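PDB 4MMO: Sso-CP2 metallo-carboxypetidase from Sulfolobus solfataricus, which probably acts as a zinc-dependent carboxypeptidase of the M20 family, removing residues from the C-terminal end of peptides. Local coordinates for residues N44-K49 / T152-A157; I139-L144 / T380-L385; D233-E236 / E240-E243; K320-L325 / H341-P346. All coordinates share one frame; numbering follows the deposited sequence.

Interaction 1 of 4, residues N44-K49 / T152-A157; sequences NLEKTK and TNKLKA
Glu46, at the end of edge strand 43-46, and Lys154, in the loop between helix 144-149 and strand 159-161, meet through the ends of two long side chains, since their CA atoms stand 12.5 Å apart. The loop enters at Thr152, where the backbone is still helical in conformation, and Asn153 opens a type I turn that closes at Lys156, whose N bonds to Asn153 O at 3.3 Å. Lys154 takes the second place in that turn. Its CG lies anti to the backbone N (chi1 173°) and the chain kinks at chi3 (92°), which brings NZ round to the strand. There it forms a salt bridge with OE2 of Glu46. The modelled NZ to OE2 distance of 2.3 Å is too short to be taken literally, so the pairing is clearer than its exact length. The glutamate reaches out from the opposite direction with its chain extended beyond CG, and it is OE2, not OE1, that meets the amine.

This joins an outermost strand of the six-stranded mixed sheet to a loop of the same zinc-binding catalytic domain. Flexible, charged residues suit the place, because a separation this wide at a partly exposed site is better spanned by a lysine and a glutamate than by short side chains. Tyr55 of strand 53-58 lies beside both Glu46 and Lys154, and Leu155, buried, packs on it too, where an apolar side chain belongs. The carbonyl oxygens of Lys154 and Lys156 both accept hydrogen bonds from Lys130.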
loop_
_atom_site.group_PDB
_atom_site.type_symbol
_atom_site.label_atom_id
_atom_site.label_comp_id
_atom_site.label_asym_id
_atom_site.label_seq_id
_atom_site.Cartn_x
_atom_site.Cartn_y
_atom_site.Cartn_z
ATOM N N ASN A 44 -16.278 -37.990 -13.433
ATOM C CA ASN A 44 -16.746 -37.769 -12.068
ATOM C C ASN A 44 -16.373 -36.398 -11.517
ATOM O O ASN A 44 -15.225 -35.969 -11.623
ATOM C CB ASN A 44 -16.179 -38.847 -11.144
ATOM C CG ASN A 44 -16.484 -40.249 -11.630
ATOM O OD1 ASN A 44 -17.592 -40.751 -11.449
ATOM N ND2 ASN A 44 -15.497 -40.892 -12.250
ATOM N N LEU A 45 -17.356 -35.714 -10.937
ATOM C CA LEU A 45 -17.085 -34.560 -10.090
ATOM C C LEU A 45 -16.727 -35.079 -8.713
ATOM O O LEU A 45 -17.560 -35.680 -8.032
ATOM C CB LEU A 45 -18.303 -33.643 -9.978
ATOM C CG LEU A 45 -18.598 -32.662 -11.110
ATOM C CD1 LEU A 45 -19.816 -31.834 -10.752
ATOM C CD2 LEU A 45 -17.413 -31.758 -11.382
ATOM N N GLU A 46 -15.483 -34.852 -8.312
ATOM C CA GLU A 46 -15.004 -35.300 -7.013
ATOM C C GLU A 46 -14.822 -34.106 -6.092
ATOM O O GLU A 46 -14.270 -33.076 -6.485
ATOM C CB GLU A 46 -13.714 -36.098 -7.178
ATOM C CG GLU A 46 -13.966 -37.461 -7.808
ATOM C CD GLU A 46 -12.702 -38.176 -8.215
ATOM O OE1 GLU A 46 -11.660 -37.509 -8.367
ATOM O OE2 GLU A 46 -12.753 -39.411 -8.388
ATOM N N LYS A 47 -15.315 -34.250 -4.869
ATOM C CA LYS A 47 -15.366 -33.146 -3.925
ATOM C C LYS A 47 -14.020 -32.914 -3.256
ATOM O O LYS A 47 -13.241 -33.847 -3.049
ATOM C CB LYS A 47 -16.432 -33.415 -2.861
ATOM N N THR A 48 -13.755 -31.654 -2.933
ATOM C CA THR A 48 -12.595 -31.279 -2.142
ATOM C C THR A 48 -13.072 -30.275 -1.107
ATOM O O THR A 48 -14.241 -29.895 -1.103
ATOM C CB THR A 48 -11.491 -30.638 -3.007
ATOM O OG1 THR A 48 -11.948 -29.382 -3.525
ATOM C CG2 THR A 48 -11.108 -31.555 -4.162
ATOM N N LYS A 49 -12.170 -29.835 -0.237
ATOM C CA LYS A 49 -12.508 -28.826 0.757
ATOM C C LYS A 49 -12.865 -27.494 0.094
ATOM O O LYS A 49 -13.354 -26.576 0.755
ATOM C CB LYS A 49 -11.347 -28.630 1.731
ATOM C CG LYS A 49 -11.028 -29.848 2.590
ATOM C CD LYS A 49 -9.925 -29.531 3.590
ATOM C CE LYS A 49 -9.680 -30.681 4.554
ATOM N NZ LYS A 49 -8.880 -31.777 3.943
ATOM N N THR A 152 -3.930 -41.615 -4.235
ATOM C CA THR A 152 -2.648 -41.945 -4.851
ATOM C C THR A 152 -2.716 -43.201 -5.723
ATOM O O THR A 152 -2.173 -43.218 -6.826
ATOM C CB THR A 152 -1.520 -42.106 -3.807
ATOM O OG1 THR A 152 -1.948 -42.965 -2.742
ATOM C CG2 THR A 152 -1.121 -40.753 -3.240
ATOM N N ASN A 153 -3.374 -44.249 -5.236
ATOM C CA ASN A 153 -3.507 -45.471 -6.026
ATOM C C ASN A 153 -4.327 -45.227 -7.292
ATOM O O ASN A 153 -3.953 -45.667 -8.376
ATOM C CB ASN A 153 -4.134 -46.596 -5.202
ATOM C CG ASN A 153 -3.207 -47.115 -4.116
ATOM O OD1 ASN A 153 -1.984 -47.017 -4.223
ATOM N ND2 ASN A 153 -3.789 -47.676 -3.065
ATOM N N LYS A 154 -5.434 -44.509 -7.153
ATOM C CA LYS A 154 -6.307 -44.227 -8.288
ATOM C C LYS A 154 -5.601 -43.420 -9.383
ATOM O O LYS A 154 -5.905 -43.571 -10.565
ATOM C CB LYS A 154 -7.562 -43.481 -7.824
ATOM C CG LYS A 154 -8.442 -43.003 -8.973
ATOM C CD LYS A 154 -9.904 -42.863 -8.574
ATOM C CE LYS A 154 -10.233 -41.465 -8.092
ATOM N NZ LYS A 154 -11.664 -41.363 -7.691
ATOM N N LEU A 155 -4.660 -42.572 -8.982
ATOM C CA LEU A 155 -4.009 -41.650 -9.906
ATOM C C LEU A 155 -2.687 -42.172 -10.456
ATOM O O LEU A 155 -1.979 -41.446 -11.154
ATOM C CB LEU A 155 -3.767 -40.312 -9.210
ATOM C CG LEU A 155 -5.030 -39.547 -8.821
ATOM C CD1 LEU A 155 -4.666 -38.344 -7.965
ATOM C CD2 LEU A 155 -5.797 -39.118 -10.062
ATOM N N LYS A 156 -2.357 -43.422 -10.146
ATOM C CA LYS A 156 -1.098 -44.007 -10.594
ATOM C C LYS A 156 -0.958 -43.918 -12.108
ATOM O O LYS A 156 -1.879 -44.259 -12.849
ATOM C CB LYS A 156 -0.984 -45.467 -10.156
ATOM C CG LYS A 156 0.336 -46.113 -10.555
ATOM C CD LYS A 156 0.392 -47.582 -10.173
ATOM C CE LYS A 156 1.758 -48.175 -10.483
ATOM N NZ LYS A 156 1.877 -49.578 -10.003
ATOM N N ALA A 157 0.201 -43.449 -12.553
ATOM C CA ALA A 157 0.498 -43.339 -13.974
ATOM C C ALA A 157 2.009 -43.372 -14.161
ATOM O O ALA A 157 2.753 -43.092 -13.223
ATOM C CB ALA A 157 -0.079 -42.056 -14.534
#

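Interaction 2 of 4, residues I139-L144 / T380-L385; sequences IGSVNL and TQPMGL. With SO4 (sulfate ion), chain D.
Leu144 packs against Leu385 and Pro382 together. CD2 of Leu144 comes within 4.0 Å of CD1 of Leu385, the two side chains meeting at a slant. The same Leu144 CD2 lies 4.1 Å from CG of Pro382, and here the leucine runs nearly perpendicular to the proline ring. Leu144 reaches them with its CG anti to the backbone N (chi1 -180°), and branched aliphatic chains beside a rigid ring fill such a buried place without leaving polar groups to be paired.

Mixed polar and apolar packing follows at Ser141, whose OG sits 3.5 Å from CG of Pro382. This is van der Waals contact, for the hydroxyl is hydrogen-bonded to Glu134; a small residue lets the ring come close while its polar end is satisfied elsewhere.

Backbone bonds shape both sides: Leu144 N bonds to Ser141 O, and Leu385 N to Pro382 O. Upstream, Thr380 N donates to O4 of a sulfate at a rather bent 140°; the 2.5 Å distance is unusually short and probably not exact. The ion, probably from the crystallisation liquor, is also held by Arg311 and by His197 of the second subunit.

The side chain of zinc-binding Glu163 is about 6 Å, and the zinc ion about 8 Å, from that of Pro382; the side chain of Ser141 is about 4 Å from that of Glu137, another zinc-binding residue of this protein. Tyr69 of strand 65-71 packs on Ser141, Leu144 and Pro382 alike, while Glu344 of strand 337-348 lies against Pro382 and Thr380.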
loop_
_atom_site.group_PDB
_atom_site.type_symbol
_atom_site.label_atom_id
_atom_site.label_comp_id
_atom_site.label_asym_id
_atom_site.label_seq_id
_atom_site.Cartn_x
_atom_site.Cartn_y
_atom_site.Cartn_z
ATOM N N ILE A 139 -5.618 -19.854 -7.809
ATOM C CA ILE A 139 -5.544 -19.472 -6.401
ATOM C C ILE A 139 -4.628 -20.410 -5.616
ATOM O O ILE A 139 -4.844 -20.658 -4.431
ATOM C CB ILE A 139 -6.945 -19.428 -5.739
ATOM C CG1 ILE A 139 -7.629 -20.796 -5.816
ATOM C CG2 ILE A 139 -7.801 -18.366 -6.411
ATOM C CD1 ILE A 139 -8.873 -20.907 -4.964
ATOM N N GLY A 140 -3.611 -20.940 -6.290
ATOM C CA GLY A 140 -2.565 -21.691 -5.620
ATOM C C GLY A 140 -2.847 -23.162 -5.368
ATOM O O GLY A 140 -2.068 -23.820 -4.678
ATOM N N SER A 141 -3.941 -23.681 -5.921
ATOM C CA SER A 141 -4.282 -25.100 -5.784
ATOM C C SER A 141 -4.324 -25.516 -4.316
ATOM O O SER A 141 -3.822 -26.582 -3.950
ATOM C CB SER A 141 -3.268 -25.978 -6.534
ATOM O OG SER A 141 -3.139 -25.590 -7.892
ATOM N N VAL A 142 -4.927 -24.668 -3.488
ATOM C CA VAL A 142 -4.905 -24.832 -2.035
ATOM C C VAL A 142 -5.376 -26.211 -1.587
ATOM O O VAL A 142 -4.744 -26.838 -0.737
ATOM C CB VAL A 142 -5.771 -23.755 -1.341
ATOM C CG1 VAL A 142 -5.790 -23.957 0.172
ATOM C CG2 VAL A 142 -5.252 -22.369 -1.674
ATOM N N ASN A 143 -6.477 -26.684 -2.163
ATOM C CA ASN A 143 -7.076 -27.944 -1.736
ATOM C C ASN A 143 -6.751 -29.144 -2.624
ATOM O O ASN A 143 -7.371 -30.196 -2.485
ATOM C CB ASN A 143 -8.592 -27.781 -1.618
ATOM C CG ASN A 143 -8.978 -26.766 -0.564
ATOM O OD1 ASN A 143 -8.703 -26.957 0.620
ATOM N ND2 ASN A 143 -9.614 -25.678 -0.987
ATOM N N LEU A 144 -5.776 -29.004 -3.521
ATOM C CA LEU A 144 -5.483 -30.076 -4.474
ATOM C C LEU A 144 -4.679 -31.212 -3.850
ATOM O O LEU A 144 -4.882 -32.379 -4.186
ATOM C CB LEU A 144 -4.738 -29.542 -5.701
ATOM C CG LEU A 144 -4.399 -30.605 -6.752
ATOM C CD1 LEU A 144 -5.662 -31.263 -7.285
ATOM C CD2 LEU A 144 -3.584 -30.012 -7.891
ATOM N N THR A 380 5.092 -20.668 -11.289
ATOM C CA THR A 380 4.778 -21.793 -10.414
ATOM C C THR A 380 3.545 -22.544 -10.895
ATOM O O THR A 380 2.663 -21.976 -11.534
ATOM C CB THR A 380 4.549 -21.308 -8.966
ATOM O OG1 THR A 380 5.754 -20.716 -8.467
ATOM C CG2 THR A 380 4.139 -22.462 -8.042
ATOM N N GLN A 381 3.502 -23.831 -10.569
ATOM C CA GLN A 381 2.429 -24.722 -10.976
ATOM C C GLN A 381 2.521 -25.919 -10.026
ATOM O O GLN A 381 3.594 -26.186 -9.489
ATOM C CB GLN A 381 2.645 -25.130 -12.441
ATOM C CG GLN A 381 1.469 -25.807 -13.118
ATOM C CD GLN A 381 1.687 -26.110 -14.602
ATOM O OE1 GLN A 381 0.840 -26.747 -15.229
ATOM N NE2 GLN A 381 2.810 -25.656 -15.168
ATOM N N PRO A 382 1.405 -26.632 -9.783
ATOM C CA PRO A 382 1.487 -27.712 -8.786
ATOM C C PRO A 382 2.151 -29.006 -9.290
ATOM O O PRO A 382 1.774 -30.107 -8.884
ATOM C CB PRO A 382 0.017 -27.943 -8.406
ATOM C CG PRO A 382 -0.748 -27.519 -9.605
ATOM C CD PRO A 382 0.009 -26.359 -10.179
ATOM N N MET A 383 3.155 -28.861 -10.151
ATOM C CA MET A 383 3.926 -29.992 -10.652
ATOM C C MET A 383 4.533 -30.783 -9.498
ATOM O O MET A 383 4.633 -32.010 -9.557
ATOM C CB MET A 383 5.034 -29.481 -11.569
ATOM C CG MET A 383 5.735 -30.540 -12.393
ATOM S SD MET A 383 6.710 -29.765 -13.702
ATOM C CE MET A 383 7.574 -31.175 -14.383
ATOM N N GLY A 384 4.922 -30.069 -8.446
ATOM C CA GLY A 384 5.532 -30.678 -7.275
ATOM C C GLY A 384 4.705 -31.782 -6.649
ATOM O O GLY A 384 5.252 -32.774 -6.177
ATOM N N LEU A 385 3.388 -31.617 -6.644
ATOM C CA LEU A 385 2.509 -32.622 -6.062
ATOM C C LEU A 385 2.586 -33.926 -6.843
ATOM O O LEU A 385 2.636 -35.007 -6.260
ATOM C CB LEU A 385 1.063 -32.124 -6.038
ATOM C CG LEU A 385 0.820 -30.830 -5.268
ATOM C CD1 LEU A 385 -0.663 -30.498 -5.276
ATOM C CD2 LEU A 385 1.352 -30.928 -3.837
HETATM S S SO4 D . 2.315 -18.357 -11.505
HETATM O O1 SO4 D . 1.750 -17.173 -10.868
HETATM O O2 SO4 D . 1.305 -19.427 -11.566
HETATM O O3 SO4 D . 2.817 -17.896 -12.806
HETATM O O4 SO4 D . 3.446 -18.860 -10.734
#

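Interaction 3 of 4, residues D233-E236 / E240-E243; sequences DVRE and EERE
Arg235 and Glu241 form a salt bridge that ties a loop to the first turn of helix 239-247, within the sequence range of the M20 dimerisation domain. The guanidinium and carboxylate meet almost coplanar, their planes 23° apart, so that two nitrogens face two oxygens. NH1 donates to OE1 at 3.1 Å along a nearly straight line (172°), using the syn lone pair of the oxygen. The second bond, from NH2 to OE2, is weak at 3.4 Å.

NH1 is employed twice: it also donates to the carbonyl O of Glu236 at 3.0 Å, which fixes the guanidinium against its own loop. An arginine suits this place because its flat group has enough N-H bonds for both acceptors. Replacing it with a leucine would probably leave the buried carboxylate of Glu241 without its main positive mate and the Glu236 carbonyl without this donor. OE1 also has a hydrogen bond to a residue adjoining the two segments and a long, weak ion pair with Arg348. The backbone N of Glu241 is satisfied by Thr238 OG1, while backbone hydrogen bonding joins Arg235 to Pro314. Glu241 OE1 lies in the guanidinium plane of Arg235, 3° out of it.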
loop_
_atom_site.group_PDB
_atom_site.type_symbol
_atom_site.label_atom_id
_atom_site.label_comp_id
_atom_site.label_asym_id
_atom_site.label_seq_id
_atom_site.Cartn_x
_atom_site.Cartn_y
_atom_site.Cartn_z
ATOM N N ASP A 233 19.894 -25.066 0.869
ATOM C CA ASP A 233 19.260 -26.182 0.172
ATOM C C ASP A 233 19.258 -25.989 -1.345
ATOM O O ASP A 233 18.807 -26.865 -2.082
ATOM C CB ASP A 233 17.817 -26.355 0.662
ATOM C CG ASP A 233 17.729 -27.077 1.997
ATOM O OD1 ASP A 233 18.678 -26.974 2.803
ATOM O OD2 ASP A 233 16.705 -27.748 2.240
ATOM N N VAL A 234 19.738 -24.837 -1.808
ATOM C CA VAL A 234 19.772 -24.547 -3.239
ATOM C C VAL A 234 20.944 -25.289 -3.875
ATOM O O VAL A 234 22.100 -25.039 -3.535
ATOM C CB VAL A 234 19.899 -23.029 -3.502
ATOM C CG1 VAL A 234 20.172 -22.743 -4.984
ATOM C CG2 VAL A 234 18.644 -22.305 -3.046
ATOM N N ARG A 235 20.644 -26.205 -4.793
ATOM C CA ARG A 235 21.680 -27.025 -5.414
ATOM C C ARG A 235 22.185 -26.433 -6.727
ATOM O O ARG A 235 21.473 -25.700 -7.413
ATOM C CB ARG A 235 21.174 -28.453 -5.648
ATOM C CG ARG A 235 20.061 -28.599 -6.689
ATOM C CD ARG A 235 20.159 -29.963 -7.373
ATOM N NE ARG A 235 19.038 -30.232 -8.272
ATOM C CZ ARG A 235 18.968 -29.832 -9.538
ATOM N NH1 ARG A 235 19.953 -29.125 -10.084
ATOM N NH2 ARG A 235 17.901 -30.136 -10.264
ATOM N N GLU A 236 23.423 -26.765 -7.073
ATOM C CA GLU A 236 24.009 -26.328 -8.330
ATOM C C GLU A 236 23.236 -26.928 -9.498
ATOM O O GLU A 236 22.604 -27.977 -9.362
ATOM C CB GLU A 236 25.473 -26.759 -8.399
ATOM C CG GLU A 236 25.658 -28.262 -8.497
ATOM C CD GLU A 236 27.032 -28.715 -8.048
ATOM O OE1 GLU A 236 28.015 -27.985 -8.301
ATOM O OE2 GLU A 236 27.127 -29.799 -7.436
ATOM N N GLU A 240 23.610 -30.342 -18.177
ATOM C CA GLU A 240 22.551 -30.222 -19.173
ATOM C C GLU A 240 21.702 -28.989 -18.889
ATOM O O GLU A 240 21.354 -28.240 -19.801
ATOM C CB GLU A 240 21.683 -31.487 -19.184
ATOM C CG GLU A 240 20.363 -31.375 -19.957
ATOM C CD GLU A 240 20.554 -31.106 -21.442
ATOM O OE1 GLU A 240 21.710 -31.111 -21.913
ATOM O OE2 GLU A 240 19.540 -30.897 -22.142
ATOM N N GLU A 241 21.383 -28.778 -17.617
ATOM C CA GLU A 241 20.582 -27.630 -17.217
ATOM C C GLU A 241 21.293 -26.323 -17.557
ATOM O O GLU A 241 20.659 -25.370 -18.012
ATOM C CB GLU A 241 20.235 -27.713 -15.727
ATOM C CG GLU A 241 19.085 -28.680 -15.444
ATOM C CD GLU A 241 18.954 -29.064 -13.980
ATOM O OE1 GLU A 241 19.626 -28.449 -13.125
ATOM O OE2 GLU A 241 18.173 -29.994 -13.687
ATOM N N ARG A 242 22.609 -26.286 -17.362
ATOM C CA ARG A 242 23.399 -25.118 -17.742
ATOM C C ARG A 242 23.389 -24.933 -19.256
ATOM O O ARG A 242 23.391 -23.806 -19.755
ATOM C CB ARG A 242 24.840 -25.245 -17.243
ATOM C CG ARG A 242 25.003 -25.005 -15.751
ATOM C CD ARG A 242 26.465 -24.796 -15.370
ATOM N NE ARG A 242 27.236 -26.039 -15.393
ATOM C CZ ARG A 242 27.364 -26.870 -14.360
ATOM N NH1 ARG A 242 26.769 -26.611 -13.202
ATOM N NH2 ARG A 242 28.091 -27.973 -14.487
ATOM N N GLU A 243 23.378 -26.047 -19.981
ATOM C CA GLU A 243 23.337 -26.015 -21.437
ATOM C C GLU A 243 22.028 -25.412 -21.942
ATOM O O GLU A 243 22.032 -24.550 -22.819
ATOM C CB GLU A 243 23.508 -27.427 -22.002
#

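Interaction 4 of 4, residues K320-L325 / H341-P346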
loop_
_atom_site.group_PDB
_atom_site.type_symbol
_atom_site.label_atom_id
_atom_site.label_comp_id
_atom_site.label_asym_id
_atom_site.label_seq_id
_atom_site.Cartn_x
_atom_site.Cartn_y
_atom_site.Cartn_z
ATOM N N LYS A 320 10.054 -25.431 4.984
ATOM C CA LYS A 320 11.308 -25.136 5.663
ATOM C C LYS A 320 11.642 -23.643 5.574
ATOM O O LYS A 320 12.063 -23.035 6.556
ATOM C CB LYS A 320 12.440 -25.966 5.070
ATOM C CG LYS A 320 13.766 -25.781 5.778
ATOM C CD LYS A 320 14.766 -26.843 5.358
ATOM C CE LYS A 320 16.087 -26.678 6.087
ATOM N NZ LYS A 320 17.058 -27.749 5.725
ATOM N N VAL A 321 11.450 -23.056 4.396
ATOM C CA VAL A 321 11.754 -21.645 4.193
ATOM C C VAL A 321 10.894 -20.800 5.123
ATOM O O VAL A 321 11.350 -19.790 5.656
ATOM C CB VAL A 321 11.534 -21.225 2.722
ATOM C CG1 VAL A 321 11.624 -19.710 2.558
ATOM C CG2 VAL A 321 12.558 -21.907 1.827
ATOM N N PHE A 322 9.653 -21.234 5.326
ATOM C CA PHE A 322 8.741 -20.557 6.236
ATOM C C PHE A 322 9.299 -20.556 7.653
ATOM O O PHE A 322 9.178 -19.568 8.374
ATOM C CB PHE A 322 7.372 -21.240 6.212
ATOM C CG PHE A 322 6.302 -20.494 6.963
ATOM C CD1 PHE A 322 6.097 -19.140 6.744
ATOM C CD2 PHE A 322 5.486 -21.151 7.869
ATOM C CE1 PHE A 322 5.107 -18.452 7.428
ATOM C CE2 PHE A 322 4.492 -20.469 8.551
ATOM C CZ PHE A 322 4.302 -19.119 8.329
ATOM N N GLU A 323 9.917 -21.663 8.052
ATOM C CA GLU A 323 10.490 -21.766 9.390
ATOM C C GLU A 323 11.728 -20.881 9.509
ATOM O O GLU A 323 11.937 -20.233 10.536
ATOM C CB GLU A 323 10.840 -23.223 9.725
ATOM C CG GLU A 323 11.435 -23.419 11.115
ATOM C CD GLU A 323 10.545 -22.879 12.226
ATOM O OE1 GLU A 323 9.304 -22.985 12.112
ATOM O OE2 GLU A 323 11.090 -22.344 13.217
ATOM N N LEU A 324 12.546 -20.861 8.461
ATOM C CA LEU A 324 13.731 -20.008 8.436
ATOM C C LEU A 324 13.327 -18.539 8.499
ATOM O O LEU A 324 13.943 -17.742 9.207
ATOM C CB LEU A 324 14.555 -20.263 7.174
ATOM C CG LEU A 324 15.212 -21.637 7.033
ATOM C CD1 LEU A 324 16.007 -21.700 5.739
ATOM C CD2 LEU A 324 16.112 -21.950 8.220
ATOM N N LEU A 325 12.285 -18.186 7.753
ATOM C CA LEU A 325 11.759 -16.834 7.782
ATOM C C LEU A 325 11.323 -16.477 9.193
ATOM O O LEU A 325 11.604 -15.385 9.682
ATOM C CB LEU A 325 10.572 -16.698 6.831
ATOM C CG LEU A 325 9.812 -15.372 6.927
ATOM C CD1 LEU A 325 10.728 -14.207 6.577
ATOM C CD2 LEU A 325 8.584 -15.388 6.033
ATOM N N HIS A 341 0.384 -19.198 2.952
ATOM C CA HIS A 341 -0.404 -20.100 2.116
ATOM C C HIS A 341 0.291 -20.356 0.781
ATOM O O HIS A 341 1.305 -19.737 0.467
ATOM C CB HIS A 341 -1.805 -19.538 1.869
ATOM C CG HIS A 341 -1.815 -18.228 1.144
ATOM N ND1 HIS A 341 -1.664 -17.017 1.787
ATOM C CD2 HIS A 341 -1.966 -17.939 -0.171
ATOM C CE1 HIS A 341 -1.719 -16.041 0.899
ATOM N NE2 HIS A 341 -1.901 -16.572 -0.297
ATOM N N GLY A 342 -0.257 -21.285 0.007
ATOM C CA GLY A 342 0.261 -21.583 -1.313
ATOM C C GLY A 342 1.655 -22.181 -1.309
ATOM O O GLY A 342 2.473 -21.863 -2.174
ATOM N N PHE A 343 1.930 -23.050 -0.341
ATOM C CA PHE A 343 3.198 -23.764 -0.306
ATOM C C PHE A 343 3.302 -24.641 -1.552
ATOM O O PHE A 343 2.462 -25.508 -1.775
ATOM C CB PHE A 343 3.303 -24.632 0.952
ATOM C CG PHE A 343 3.176 -23.864 2.243
ATOM C CD1 PHE A 343 1.930 -23.549 2.761
ATOM C CD2 PHE A 343 4.302 -23.476 2.948
ATOM C CE1 PHE A 343 1.809 -22.847 3.951
ATOM C CE2 PHE A 343 4.190 -22.777 4.137
ATOM C CZ PHE A 343 2.940 -22.461 4.639
ATOM N N GLU A 344 4.316 -24.390 -2.374
ATOM C CA GLU A 344 4.534 -25.170 -3.593
ATOM C C GLU A 344 5.998 -25.566 -3.674
ATOM O O GLU A 344 6.879 -24.772 -3.357
ATOM C CB GLU A 344 4.143 -24.362 -4.833
ATOM C CG GLU A 344 2.691 -23.896 -4.862
ATOM C CD GLU A 344 1.801 -24.798 -5.700
ATOM O OE1 GLU A 344 1.830 -26.031 -5.490
ATOM O OE2 GLU A 344 1.080 -24.272 -6.576
ATOM N N TYR A 345 6.256 -26.800 -4.089
ATOM C CA TYR A 345 7.623 -27.299 -4.197
ATOM C C TYR A 345 8.210 -26.966 -5.565
ATOM O O TYR A 345 7.501 -27.014 -6.570
ATOM C CB TYR A 345 7.653 -28.818 -4.002
ATOM C CG TYR A 345 7.273 -29.280 -2.613
ATOM C CD1 TYR A 345 5.949 -29.535 -2.282
ATOM C CD2 TYR A 345 8.239 -29.468 -1.635
ATOM C CE1 TYR A 345 5.600 -29.961 -1.017
ATOM C CE2 TYR A 345 7.899 -29.891 -0.363
ATOM C CZ TYR A 345 6.579 -30.139 -0.061
ATOM O OH TYR A 345 6.234 -30.562 1.204
ATOM N N PRO A 346 9.511 -26.632 -5.617
ATOM C CA PRO A 346 10.174 -26.515 -6.920
ATOM C C PRO A 346 10.399 -27.893 -7.531
ATOM O O PRO A 346 10.429 -28.879 -6.793
ATOM C CB PRO A 346 11.516 -25.872 -6.570
ATOM C CG PRO A 346 11.783 -26.318 -5.179
ATOM C CD PRO A 346 10.439 -26.362 -4.506
#
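Phe343 turns the edge of its ring toward the face of Phe322, giving a T-shaped aromatic pair between strand 337-348 and helix 318-331. The ring planes stand at 80° to each other and the centroids are 5.8 Å apart. The closest atoms, however, are not both ring atoms: CE2 of Phe343 lies 4.1 Å from CB of Phe322, which itself sits at the edge of the Phe343 ring, near its plane. The strand phenylalanine therefore pushes in close to the base of the helix residue's side chain.

The torsions explain the approach. In Phe343 CG lies anti to the carbonyl carbon (chi1 -58°), which extends that ring toward the helix, where the CB of Phe322 points toward the strand in turn.

The contact belongs to the packing of a helix on the antiparallel sheet, and Leu183 of the adjoining strand 178-190 touches both phenylalanines. Phe343 also stacks on Tyr319, and Phe322 rests on Ile338 and Ala340.

Large flat side chains suit a separation of 9.2 Å between the CA atoms of Phe322 and Phe343. Both residues are partly exposed, so this is a surface contact. Since both side chains are uncharged hydrocarbons, the attraction is likely to come mainly from dispersion, with a modest edge-to-face electrostatic share.

How the interactions relate
Interaction 2 is the buried one, near the zinc ion, and it relies on aliphatic packing. Interactions 1 and 4 lie at the surface and interaction 3 is partly buried; 1 and 3 join charged groups, whereas 4 pairs two aromatic rings. Interactions 1 and 2 bracket helix 144-149, and they touch where Lys49 CB lies 3.3 Å from Asn143 OD1. Interactions 2 and 4 touch through strand 337-348, so the strand of one borders the loops of the other. Interactions 3 and 4 are linked by a long, weak ion pair between Asp233 and Lys320. Interaction 1 remains far from 3, their centres about 33 Å apart.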